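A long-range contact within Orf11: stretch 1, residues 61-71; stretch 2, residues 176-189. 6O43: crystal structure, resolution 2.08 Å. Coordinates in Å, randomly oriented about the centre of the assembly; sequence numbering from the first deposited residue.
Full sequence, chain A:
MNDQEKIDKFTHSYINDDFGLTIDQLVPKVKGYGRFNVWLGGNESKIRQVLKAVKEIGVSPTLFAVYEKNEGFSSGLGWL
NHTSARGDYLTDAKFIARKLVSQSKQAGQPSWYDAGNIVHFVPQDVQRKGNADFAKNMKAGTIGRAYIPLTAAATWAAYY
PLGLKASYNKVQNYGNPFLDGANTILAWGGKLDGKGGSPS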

# COMPACT_ATOMS: atom_id res chain seq x y z
N PRO A 61 -1.12 -11.69 1.55
CA PRO A 61 -2.37 -11.46 2.29
C PRO A 61 -2.23 -10.39 3.36
O PRO A 61 -3.20 -9.68 3.64
CB PRO A 61 -2.67 -12.84 2.91
CG PRO A 61 -1.97 -13.81 2.01
CD PRO A 61 -0.73 -13.11 1.53
N THR A 62 -1.05 -10.26 3.97
CA THR A 62 -0.85 -9.24 4.99
C THR A 62 -0.98 -7.84 4.41
O THR A 62 -1.67 -6.98 4.96
CB THR A 62 0.52 -9.43 5.65
OG1 THR A 62 0.63 -10.77 6.16
CG2 THR A 62 0.71 -8.44 6.79
N LEU A 63 -0.32 -7.59 3.27
CA LEU A 63 -0.40 -6.27 2.64
C LEU A 63 -1.84 -5.96 2.24
O LEU A 63 -2.36 -4.88 2.53
CB LEU A 63 0.52 -6.19 1.43
CG LEU A 63 0.37 -4.92 0.59
CD1 LEU A 63 0.77 -3.69 1.40
CD2 LEU A 63 1.18 -5.02 -0.70
N PHE A 64 -2.49 -6.91 1.56
CA PHE A 64 -3.87 -6.72 1.13
C PHE A 64 -4.77 -6.35 2.31
O PHE A 64 -5.49 -5.35 2.27
CB PHE A 64 -4.36 -8.00 0.45
CG PHE A 64 -5.63 -7.84 -0.34
CD1 PHE A 64 -5.58 -7.39 -1.65
CD2 PHE A 64 -6.86 -8.18 0.22
CE1 PHE A 64 -6.74 -7.25 -2.39
CE2 PHE A 64 -8.02 -8.04 -0.52
CZ PHE A 64 -7.96 -7.57 -1.83
N ALA A 65 -4.70 -7.14 3.39
CA ALA A 65 -5.55 -6.90 4.55
C ALA A 65 -5.22 -5.57 5.22
O ALA A 65 -6.12 -4.80 5.58
CB ALA A 65 -5.41 -8.04 5.55
N VAL A 66 -3.93 -5.28 5.40
CA VAL A 66 -3.53 -4.05 6.09
C VAL A 66 -3.97 -2.82 5.30
O VAL A 66 -4.40 -1.82 5.88
CB VAL A 66 -2.01 -4.05 6.35
CG1 VAL A 66 -1.50 -2.62 6.46
CG2 VAL A 66 -1.69 -4.83 7.61
N TYR A 67 -3.87 -2.88 3.97
CA TYR A 67 -4.31 -1.74 3.17
C TYR A 67 -5.83 -1.62 3.15
O TYR A 67 -6.37 -0.51 3.21
CB TYR A 67 -3.76 -1.85 1.75
CG TYR A 67 -2.49 -1.05 1.54
CD1 TYR A 67 -1.68 -0.71 2.62
CD2 TYR A 67 -2.13 -0.60 0.28
CE1 TYR A 67 -0.53 0.03 2.44
CE2 TYR A 67 -0.98 0.15 0.09
CZ TYR A 67 -0.18 0.46 1.18
OH TYR A 67 0.97 1.20 1.00
N GLU A 68 -6.54 -2.75 3.07
CA GLU A 68 -7.99 -2.70 3.12
C GLU A 68 -8.47 -2.13 4.45
O GLU A 68 -9.41 -1.32 4.49
CB GLU A 68 -8.58 -4.09 2.88
CG GLU A 68 -10.11 -4.13 2.88
CD GLU A 68 -10.72 -3.28 1.77
OE1 GLU A 68 -10.01 -2.95 0.81
OE2 GLU A 68 -11.92 -2.94 1.87
N LYS A 69 -7.82 -2.52 5.55
CA LYS A 69 -8.21 -1.99 6.85
C LYS A 69 -7.99 -0.48 6.92
O LYS A 69 -8.84 0.26 7.43
CB LYS A 69 -7.42 -2.70 7.96
CG LYS A 69 -7.74 -2.23 9.37
CD LYS A 69 -6.80 -1.11 9.82
CE LYS A 69 -7.17 -0.61 11.21
NZ LYS A 69 -6.26 0.49 11.66
N ASN A 70 -6.86 0.00 6.41
CA ASN A 70 -6.54 1.42 6.52
C ASN A 70 -7.24 2.26 5.47
O ASN A 70 -7.47 3.46 5.69
CB ASN A 70 -5.02 1.62 6.46
CG ASN A 70 -4.31 1.03 7.67
OD1 ASN A 70 -4.84 1.05 8.78
ND2 ASN A 70 -3.12 0.49 7.45
N GLU A 71 -7.58 1.68 4.32
CA GLU A 71 -8.35 2.41 3.32
C GLU A 71 -9.83 2.47 3.68
O GLU A 71 -10.46 3.52 3.56
CB GLU A 71 -8.17 1.77 1.94
CG GLU A 71 -6.84 2.09 1.28
CD GLU A 71 -6.67 3.57 0.99
OE1 GLU A 71 -7.68 4.23 0.66
OE2 GLU A 71 -5.53 4.07 1.10
N ASN A 176 -0.87 8.80 5.32
CA ASN A 176 0.32 8.08 4.88
C ASN A 176 0.04 6.59 4.89
O ASN A 176 0.04 5.96 5.96
CB ASN A 176 1.52 8.41 5.78
CG ASN A 176 2.82 7.83 5.25
OD1 ASN A 176 2.83 6.78 4.60
ND2 ASN A 176 3.93 8.51 5.52
N PRO A 177 -0.21 5.97 3.73
CA PRO A 177 -0.51 4.53 3.73
C PRO A 177 0.67 3.67 4.16
O PRO A 177 0.47 2.61 4.77
CB PRO A 177 -0.90 4.25 2.28
CG PRO A 177 -0.22 5.34 1.48
CD PRO A 177 -0.23 6.55 2.38
N PHE A 178 1.90 4.11 3.89
CA PHE A 178 3.07 3.31 4.25
C PHE A 178 3.28 3.29 5.75
O PHE A 178 3.55 2.23 6.33
CB PHE A 178 4.31 3.84 3.53
CG PHE A 178 4.11 4.08 2.06
CD1 PHE A 178 3.69 3.06 1.23
CD2 PHE A 178 4.36 5.33 1.51
CE1 PHE A 178 3.50 3.27 -0.12
CE2 PHE A 178 4.17 5.56 0.16
CZ PHE A 178 3.75 4.52 -0.66
N LEU A 179 3.16 4.44 6.41
CA LEU A 179 3.29 4.48 7.86
C LEU A 179 2.14 3.73 8.53
O LEU A 179 2.36 2.91 9.43
CB LEU A 179 3.36 5.92 8.36
CG LEU A 179 3.51 6.08 9.87
CD1 LEU A 179 4.75 5.36 10.36
CD2 LEU A 179 3.55 7.55 10.27
N ASP A 180 0.91 4.01 8.11
CA ASP A 180 -0.24 3.30 8.69
C ASP A 180 -0.12 1.80 8.48
O ASP A 180 -0.44 1.02 9.39
CB ASP A 180 -1.53 3.83 8.07
CG ASP A 180 -1.82 5.27 8.47
OD1 ASP A 180 -1.04 5.84 9.26
OD2 ASP A 180 -2.82 5.84 7.98
N GLY A 181 0.33 1.38 7.30
CA GLY A 181 0.50 -0.05 7.06
C GLY A 181 1.52 -0.67 7.99
O GLY A 181 1.28 -1.73 8.57
N ALA A 182 2.67 -0.01 8.14
CA ALA A 182 3.70 -0.53 9.04
C ALA A 182 3.19 -0.63 10.47
O ALA A 182 3.42 -1.63 11.16
CB ALA A 182 4.95 0.34 8.98
N ASN A 183 2.48 0.40 10.95
CA ASN A 183 2.00 0.40 12.32
C ASN A 183 0.95 -0.69 12.54
O ASN A 183 0.90 -1.30 13.62
CB ASN A 183 1.43 1.77 12.69
CG ASN A 183 2.51 2.80 12.93
OD1 ASN A 183 3.65 2.46 13.23
ND2 ASN A 183 2.16 4.07 12.79
N THR A 184 0.10 -0.94 11.54
CA THR A 184 -0.89 -2.00 11.68
C THR A 184 -0.21 -3.37 11.72
O THR A 184 -0.60 -4.23 12.52
CB THR A 184 -1.90 -1.94 10.54
OG1 THR A 184 -2.61 -0.70 10.60
CG2 THR A 184 -2.89 -3.10 10.64
N ILE A 185 0.80 -3.58 10.88
CA ILE A 185 1.52 -4.85 10.88
C ILE A 185 2.14 -5.10 12.25
O ILE A 185 1.97 -6.17 12.84
CB ILE A 185 2.57 -4.86 9.76
CG1 ILE A 185 1.89 -5.10 8.41
CG2 ILE A 185 3.64 -5.91 10.03
CD1 ILE A 185 2.69 -4.61 7.22
N LEU A 186 2.86 -4.11 12.78
CA LEU A 186 3.47 -4.27 14.10
C LEU A 186 2.41 -4.40 15.19
O LEU A 186 2.51 -5.26 16.07
CB LEU A 186 4.40 -3.08 14.39
CG LEU A 186 5.59 -2.90 13.45
CD1 LEU A 186 6.19 -1.52 13.61
CD2 LEU A 186 6.64 -3.98 13.70
N ALA A 187 1.38 -3.55 15.14
CA ALA A 187 0.30 -3.66 16.12
C ALA A 187 -0.29 -5.06 16.14
O ALA A 187 -0.71 -5.55 17.20
CB ALA A 187 -0.78 -2.63 15.81
N TRP A 188 -0.32 -5.73 14.99
CA TRP A 188 -0.88 -7.06 14.86
C TRP A 188 0.14 -8.17 15.15
O TRP A 188 -0.19 -9.35 14.97
CB TRP A 188 -1.47 -7.25 13.46
CG TRP A 188 -2.75 -6.52 13.23
CD1 TRP A 188 -3.45 -5.79 14.15
CD2 TRP A 188 -3.48 -6.45 12.01
NE1 TRP A 188 -4.58 -5.27 13.56
CE2 TRP A 188 -4.62 -5.66 12.25
CE3 TRP A 188 -3.29 -6.98 10.73
CZ2 TRP A 188 -5.56 -5.39 11.26
CZ3 TRP A 188 -4.22 -6.71 9.75
CH2 TRP A 188 -5.35 -5.92 10.02
N GLY A 189 1.35 -7.82 15.56
CA GLY A 189 2.35 -8.82 15.88
C GLY A 189 3.22 -9.25 14.73
O GLY A 189 3.87 -10.30 14.82
O HOH W 1 -2.25 1.46 5.16

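Where helices cross steeply, small residues near the crossing leave room for the backbones to come close. The contact between helix 61-71 and helix 177-187 of Orf11 illustrates the principle: the axes pass 9.3 Å apart, with an angle of 114° between their N-to-C directions. At the centre, Val 66 lies over Gly 181. With no side chain on the glycine, Val 66 CG1 reaches the backbone itself, 3.3 Å from Gly 181 CA, and the two CA atoms, Val 66 CA and Gly 181 CA, stand 5.8 Å apart. A CB modelled on Gly 181 would lie 3.5 Å from both Val 66 CG1 and Tyr 67 CE1, so a side chain would fit tightly against the partner helix; the same modelled CB on Gly 181 would be crowded within its own helix by Pro 177 O, at 3.0 Å.

The other methyl of Val 66 serves the next turn of the second helix. Val 66 CG2 packs 3.7 Å from Thr 184 CG2 and 3.7 Å from Ile 185 CG1, and it meets the indole beyond the helix end, 3.8 Å from Trp 188 CZ3. Ile 185 also extends the apolar surface towards the start of the first helix, where its CG1 lies 3.9 Å from Thr 62 CG2.

Tyr 67 widens the contact in the other direction. Its CA-to-CB bond points sideways, yet the ring reaches the first turn of the second helix: Tyr 67 CZ lies 4.0 Å from Pro 177 CB, and Tyr 67 OH approaches Phe 178 CD1 to 3.3 Å. That turn begins with a cap, in which Leu 179 N donates to Asn 176 OD1 at 3.0 Å.

Farther out the character becomes polar, although no clear direct hydrogen bond joins the helices. A water makes the link instead, accepting from Asn 70 ND2 at 2.6 Å and donating to Pro 177 O at 3.0 Å. This carbonyl also accepts the helical bond from Gly 181 N at 2.8 Å, so the water adds a second donor to it. Two further side-chain bonds at this edge lie within single helices. Lys 69 NZ donates to Asn 70 OD1 at 3.3 Å, and Thr 184 OG1 turns back to donate to Asp 180 O at 3.0 Å. Lys 69 nevertheless borders the indole with its aliphatic portion, Lys 69 CG lying 4.3 Å from Trp 188 CZ2. Close packing at the glycine thus gives way to a water-mediated link at the edge.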